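Local coordinates for Ufm1-specific protease (Caenorhabditis elegans, PDB 5EJJ), which is a thiol protease that cleaves the peptide bond after the C-terminal glycine of the ubiquitin-like modifier UFM1 and so releases it from target proteins, at residues N1-Q13 and I107-H121. Numbering follows the deposited sequence.
Sequences NELWFIDAQAMFQ and ISEFLDMNVMFNNEH
W4 and F117 are bridge partners in a parallel two-stranded ladder, strand 4-6 beside strand 117-119. Backbone bonds alternate along it: W4 N donates to M116 O (3.0 Å), N118 N to W4 O, and I6 N to N118 O. W4, I6 and F117 turn their side chains to one face, F5 and N118 to the other. From W4, CB lies over the face of the F117 ring, 3.8 Å from the centroid, a CH-pi contact. CG still touches the rim of that ring at CE2 (4.0 Å), CD1 meets M116 SD (3.9 Å) in a Met-aromatic contact, and NE1 gives a weak hydrogen bond to E2 OE1. With CG anti to the carbonyl carbon (chi1 -79°), the five-membered ring of the indole lies oblique to the phenyl, planes 34° apart, and F93 packs edge-to-face on both. Next on this face, I6 CG2 reaches F110 CE2 (3.8 Å), and from helix 8-19 the M11 methyl CE abuts the same ring; beta-branched isoleucine and pliant methionine both offer it methyl groups. Where the helix starts, D7 OD1 caps A10 N (3.1 Å), N119 OD1 accepts from A8 N (3.1 Å), and a modelled water lies between D7 OD1 and Q9 N. Short aspartate and asparagine thus serve first-turn NH groups lacking carbonyl partners within the helix, while apolar side chains hold the chain's first strand and helix against helix 107-113 and strand 117-119.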
# COMPACT_ATOMS: atom_id res chain seq x y z
N ASN A 1 -13.45 -29.20 16.62
CA ASN A 1 -14.20 -29.16 15.36
C ASN A 1 -14.75 -27.76 15.02
O ASN A 1 -15.85 -27.39 15.44
CB ASN A 1 -15.34 -30.19 15.35
CG ASN A 1 -15.75 -30.59 13.95
OD1 ASN A 1 -16.49 -29.87 13.26
ND2 ASN A 1 -15.25 -31.75 13.49
N GLU A 2 -13.98 -27.01 14.25
CA GLU A 2 -14.31 -25.63 13.92
C GLU A 2 -13.52 -25.27 12.66
O GLU A 2 -12.37 -25.70 12.50
CB GLU A 2 -13.91 -24.72 15.09
CG GLU A 2 -12.51 -25.03 15.63
CD GLU A 2 -12.09 -24.14 16.79
OE1 GLU A 2 -10.87 -24.02 17.03
OE2 GLU A 2 -12.96 -23.58 17.49
N LEU A 3 -14.12 -24.51 11.76
CA LEU A 3 -13.44 -24.19 10.52
C LEU A 3 -12.69 -22.87 10.57
O LEU A 3 -13.28 -21.82 10.80
CB LEU A 3 -14.43 -24.10 9.36
CG LEU A 3 -15.21 -25.35 9.01
CD1 LEU A 3 -15.95 -25.09 7.70
CD2 LEU A 3 -14.24 -26.54 8.95
N TRP A 4 -11.39 -22.94 10.34
CA TRP A 4 -10.59 -21.76 10.14
C TRP A 4 -10.28 -21.64 8.68
O TRP A 4 -10.21 -22.64 7.98
CB TRP A 4 -9.31 -21.86 10.95
CG TRP A 4 -9.55 -21.54 12.36
CD1 TRP A 4 -10.08 -22.36 13.30
CD2 TRP A 4 -9.31 -20.29 13.00
NE1 TRP A 4 -10.17 -21.71 14.50
CE2 TRP A 4 -9.70 -20.43 14.34
CE3 TRP A 4 -8.78 -19.07 12.57
CZ2 TRP A 4 -9.59 -19.40 15.27
CZ3 TRP A 4 -8.66 -18.04 13.49
CH2 TRP A 4 -9.07 -18.21 14.83
N PHE A 5 -10.10 -20.41 8.23
CA PHE A 5 -9.78 -20.15 6.86
C PHE A 5 -8.47 -19.40 6.80
O PHE A 5 -8.17 -18.59 7.67
CB PHE A 5 -10.89 -19.34 6.22
CG PHE A 5 -12.20 -20.07 6.21
CD1 PHE A 5 -12.99 -20.12 7.36
CD2 PHE A 5 -12.63 -20.74 5.06
CE1 PHE A 5 -14.20 -20.82 7.36
CE2 PHE A 5 -13.83 -21.42 5.05
CZ PHE A 5 -14.62 -21.47 6.20
N ILE A 6 -7.68 -19.70 5.78
CA ILE A 6 -6.38 -19.08 5.63
C ILE A 6 -6.04 -18.93 4.15
O ILE A 6 -6.53 -19.67 3.29
CB ILE A 6 -5.34 -19.92 6.35
CG1 ILE A 6 -4.00 -19.19 6.43
CG2 ILE A 6 -5.22 -21.29 5.72
CD1 ILE A 6 -2.96 -19.96 7.22
N ASP A 7 -5.23 -17.92 3.84
CA ASP A 7 -4.68 -17.82 2.50
C ASP A 7 -3.27 -18.39 2.53
O ASP A 7 -2.30 -17.67 2.82
CB ASP A 7 -4.68 -16.37 2.04
CG ASP A 7 -4.27 -16.20 0.58
OD1 ASP A 7 -3.45 -17.00 0.08
OD2 ASP A 7 -4.77 -15.24 -0.06
N ALA A 8 -3.16 -19.69 2.24
CA ALA A 8 -1.88 -20.38 2.25
C ALA A 8 -0.82 -19.81 1.29
O ALA A 8 0.35 -19.76 1.64
CB ALA A 8 -2.07 -21.83 2.02
N GLN A 9 -1.22 -19.39 0.09
CA GLN A 9 -0.25 -18.79 -0.84
C GLN A 9 0.42 -17.62 -0.16
O GLN A 9 1.66 -17.52 -0.13
CB GLN A 9 -0.89 -18.27 -2.13
CG GLN A 9 -1.66 -19.28 -2.99
CD GLN A 9 -0.78 -20.41 -3.55
OE1 GLN A 9 0.42 -20.51 -3.24
NE2 GLN A 9 -1.39 -21.27 -4.38
N ALA A 10 -0.42 -16.75 0.41
CA ALA A 10 0.03 -15.52 1.06
C ALA A 10 1.05 -15.87 2.14
O ALA A 10 2.14 -15.29 2.18
CB ALA A 10 -1.14 -14.80 1.63
N MET A 11 0.70 -16.86 2.97
CA MET A 11 1.60 -17.40 3.99
C MET A 11 2.95 -17.83 3.43
O MET A 11 3.97 -17.37 3.92
CB MET A 11 0.97 -18.59 4.70
CG MET A 11 1.89 -19.26 5.71
SD MET A 11 1.14 -20.68 6.58
CE MET A 11 0.82 -21.80 5.23
N PHE A 12 2.94 -18.71 2.42
CA PHE A 12 4.17 -19.19 1.77
C PHE A 12 5.03 -18.04 1.30
O PHE A 12 6.25 -18.02 1.51
CB PHE A 12 3.83 -20.05 0.54
CG PHE A 12 3.12 -21.32 0.87
CD1 PHE A 12 3.39 -22.00 2.06
CD2 PHE A 12 2.17 -21.83 0.01
CE1 PHE A 12 2.72 -23.16 2.39
CE2 PHE A 12 1.49 -22.99 0.33
CZ PHE A 12 1.78 -23.66 1.53
N GLN A 13 4.39 -17.07 0.66
CA GLN A 13 5.10 -15.89 0.21
C GLN A 13 5.73 -15.12 1.36
O GLN A 13 6.74 -14.46 1.19
CB GLN A 13 4.15 -14.98 -0.54
CG GLN A 13 4.83 -13.76 -1.07
CD GLN A 13 5.86 -14.13 -2.08
OE1 GLN A 13 5.66 -15.06 -2.87
NE2 GLN A 13 6.99 -13.42 -2.07
N ILE A 107 -0.02 -26.35 -0.98
CA ILE A 107 -1.33 -26.26 -0.32
C ILE A 107 -1.76 -27.68 -0.03
O ILE A 107 -2.37 -27.98 1.00
CB ILE A 107 -2.39 -25.61 -1.24
CG1 ILE A 107 -2.25 -24.09 -1.19
CG2 ILE A 107 -3.80 -26.06 -0.84
CD1 ILE A 107 -3.15 -23.37 -2.20
N SER A 108 -1.39 -28.53 -0.98
CA SER A 108 -1.53 -29.98 -0.93
C SER A 108 -1.10 -30.52 0.50
O SER A 108 -1.92 -31.09 1.25
CB SER A 108 -0.77 -30.62 -2.17
OG SER A 108 -0.57 -29.77 -3.35
N GLU A 109 0.15 -30.29 0.89
CA GLU A 109 0.69 -30.81 2.15
C GLU A 109 0.16 -30.11 3.40
O GLU A 109 -0.01 -30.74 4.46
CB GLU A 109 2.22 -30.71 2.19
CG GLU A 109 2.96 -31.53 1.14
CD GLU A 109 4.48 -31.31 1.19
OE1 GLU A 109 5.13 -31.19 0.12
OE2 GLU A 109 5.02 -31.24 2.33
N PHE A 110 -0.06 -28.80 3.27
CA PHE A 110 -0.52 -27.95 4.38
C PHE A 110 -1.89 -28.40 4.92
O PHE A 110 -2.14 -28.34 6.12
CB PHE A 110 -0.57 -26.47 3.98
CG PHE A 110 -1.26 -25.60 5.00
CD1 PHE A 110 -0.56 -25.09 6.09
CD2 PHE A 110 -2.62 -25.31 4.89
CE1 PHE A 110 -1.19 -24.30 7.04
CE2 PHE A 110 -3.26 -24.52 5.85
CZ PHE A 110 -2.55 -24.02 6.93
N LEU A 111 -2.77 -28.83 4.03
CA LEU A 111 -4.08 -29.25 4.47
C LEU A 111 -4.06 -30.53 5.30
O LEU A 111 -4.92 -30.71 6.16
CB LEU A 111 -5.00 -29.41 3.29
CG LEU A 111 -5.24 -28.08 2.59
CD1 LEU A 111 -6.12 -28.31 1.34
CD2 LEU A 111 -5.86 -27.04 3.57
N ASP A 112 -3.10 -31.41 5.03
CA ASP A 112 -3.02 -32.73 5.68
C ASP A 112 -2.46 -32.61 7.08
O ASP A 112 -2.80 -33.38 7.98
CB ASP A 112 -2.10 -33.67 4.91
CG ASP A 112 -2.67 -34.04 3.56
OD1 ASP A 112 -2.22 -33.45 2.54
OD2 ASP A 112 -3.57 -34.93 3.53
N MET A 113 -1.57 -31.64 7.24
CA MET A 113 -0.95 -31.38 8.52
C MET A 113 -1.82 -30.51 9.45
O MET A 113 -1.53 -30.40 10.65
CB MET A 113 0.39 -30.70 8.28
CG MET A 113 1.45 -31.11 9.23
SD MET A 113 2.76 -31.92 8.32
CE MET A 113 1.86 -33.36 7.72
N ASN A 114 -2.87 -29.90 8.90
CA ASN A 114 -3.69 -28.93 9.65
C ASN A 114 -5.20 -29.04 9.38
O ASN A 114 -5.81 -28.17 8.74
CB ASN A 114 -3.18 -27.49 9.43
CG ASN A 114 -1.68 -27.33 9.73
OD1 ASN A 114 -1.27 -27.06 10.87
ND2 ASN A 114 -0.85 -27.50 8.70
N VAL A 115 -5.81 -30.11 9.90
CA VAL A 115 -7.16 -30.53 9.50
C VAL A 115 -8.26 -29.47 9.65
O VAL A 115 -9.22 -29.46 8.86
CB VAL A 115 -7.61 -31.88 10.15
CG1 VAL A 115 -6.54 -32.92 10.00
CG2 VAL A 115 -7.95 -31.70 11.60
N MET A 116 -8.16 -28.59 10.63
CA MET A 116 -9.24 -27.64 10.81
C MET A 116 -9.14 -26.41 9.90
O MET A 116 -10.06 -25.60 9.85
CB MET A 116 -9.49 -27.29 12.28
CG MET A 116 -8.37 -26.62 13.03
SD MET A 116 -9.00 -25.93 14.59
CE MET A 116 -7.47 -25.62 15.49
N PHE A 117 -8.06 -26.29 9.14
CA PHE A 117 -7.92 -25.16 8.23
C PHE A 117 -8.38 -25.42 6.80
O PHE A 117 -8.26 -26.53 6.31
CB PHE A 117 -6.49 -24.64 8.23
CG PHE A 117 -6.14 -23.96 9.50
CD1 PHE A 117 -5.86 -24.70 10.64
CD2 PHE A 117 -6.16 -22.58 9.59
CE1 PHE A 117 -5.56 -24.09 11.82
CE2 PHE A 117 -5.87 -21.95 10.78
CZ PHE A 117 -5.57 -22.71 11.90
N ASN A 118 -8.89 -24.37 6.16
CA ASN A 118 -9.29 -24.40 4.75
C ASN A 118 -8.58 -23.33 3.97
O ASN A 118 -8.64 -22.18 4.35
CB ASN A 118 -10.77 -24.11 4.61
CG ASN A 118 -11.62 -25.30 4.94
OD1 ASN A 118 -11.51 -25.89 6.02
ND2 ASN A 118 -12.51 -25.67 4.01
N ASN A 119 -7.94 -23.68 2.86
CA ASN A 119 -7.33 -22.67 1.98
C ASN A 119 -8.33 -21.75 1.27
O ASN A 119 -9.36 -22.19 0.79
CB ASN A 119 -6.44 -23.30 0.93
CG ASN A 119 -5.81 -22.26 0.04
OD1 ASN A 119 -4.85 -21.60 0.42
ND2 ASN A 119 -6.37 -22.08 -1.14
N GLU A 120 -8.01 -20.47 1.18
CA GLU A 120 -8.96 -19.53 0.63
C GLU A 120 -8.22 -18.29 0.20
O GLU A 120 -7.23 -17.92 0.82
CB GLU A 120 -10.00 -19.19 1.68
CG GLU A 120 -10.52 -17.76 1.65
CD GLU A 120 -11.79 -17.61 2.49
OE1 GLU A 120 -12.72 -18.42 2.25
OE2 GLU A 120 -11.83 -16.70 3.38
N HIS A 121 -8.66 -17.68 -0.89
CA HIS A 121 -7.96 -16.52 -1.39
C HIS A 121 -8.68 -15.33 -0.76
O HIS A 121 -9.66 -14.84 -1.29
CB HIS A 121 -7.96 -16.50 -2.93
CG HIS A 121 -7.31 -15.29 -3.52
ND1 HIS A 121 -6.10 -14.80 -3.09
CD2 HIS A 121 -7.72 -14.46 -4.52
CE1 HIS A 121 -5.78 -13.72 -3.79
NE2 HIS A 121 -6.75 -13.49 -4.66
O HOH W 1 -3.87 -19.65 -0.77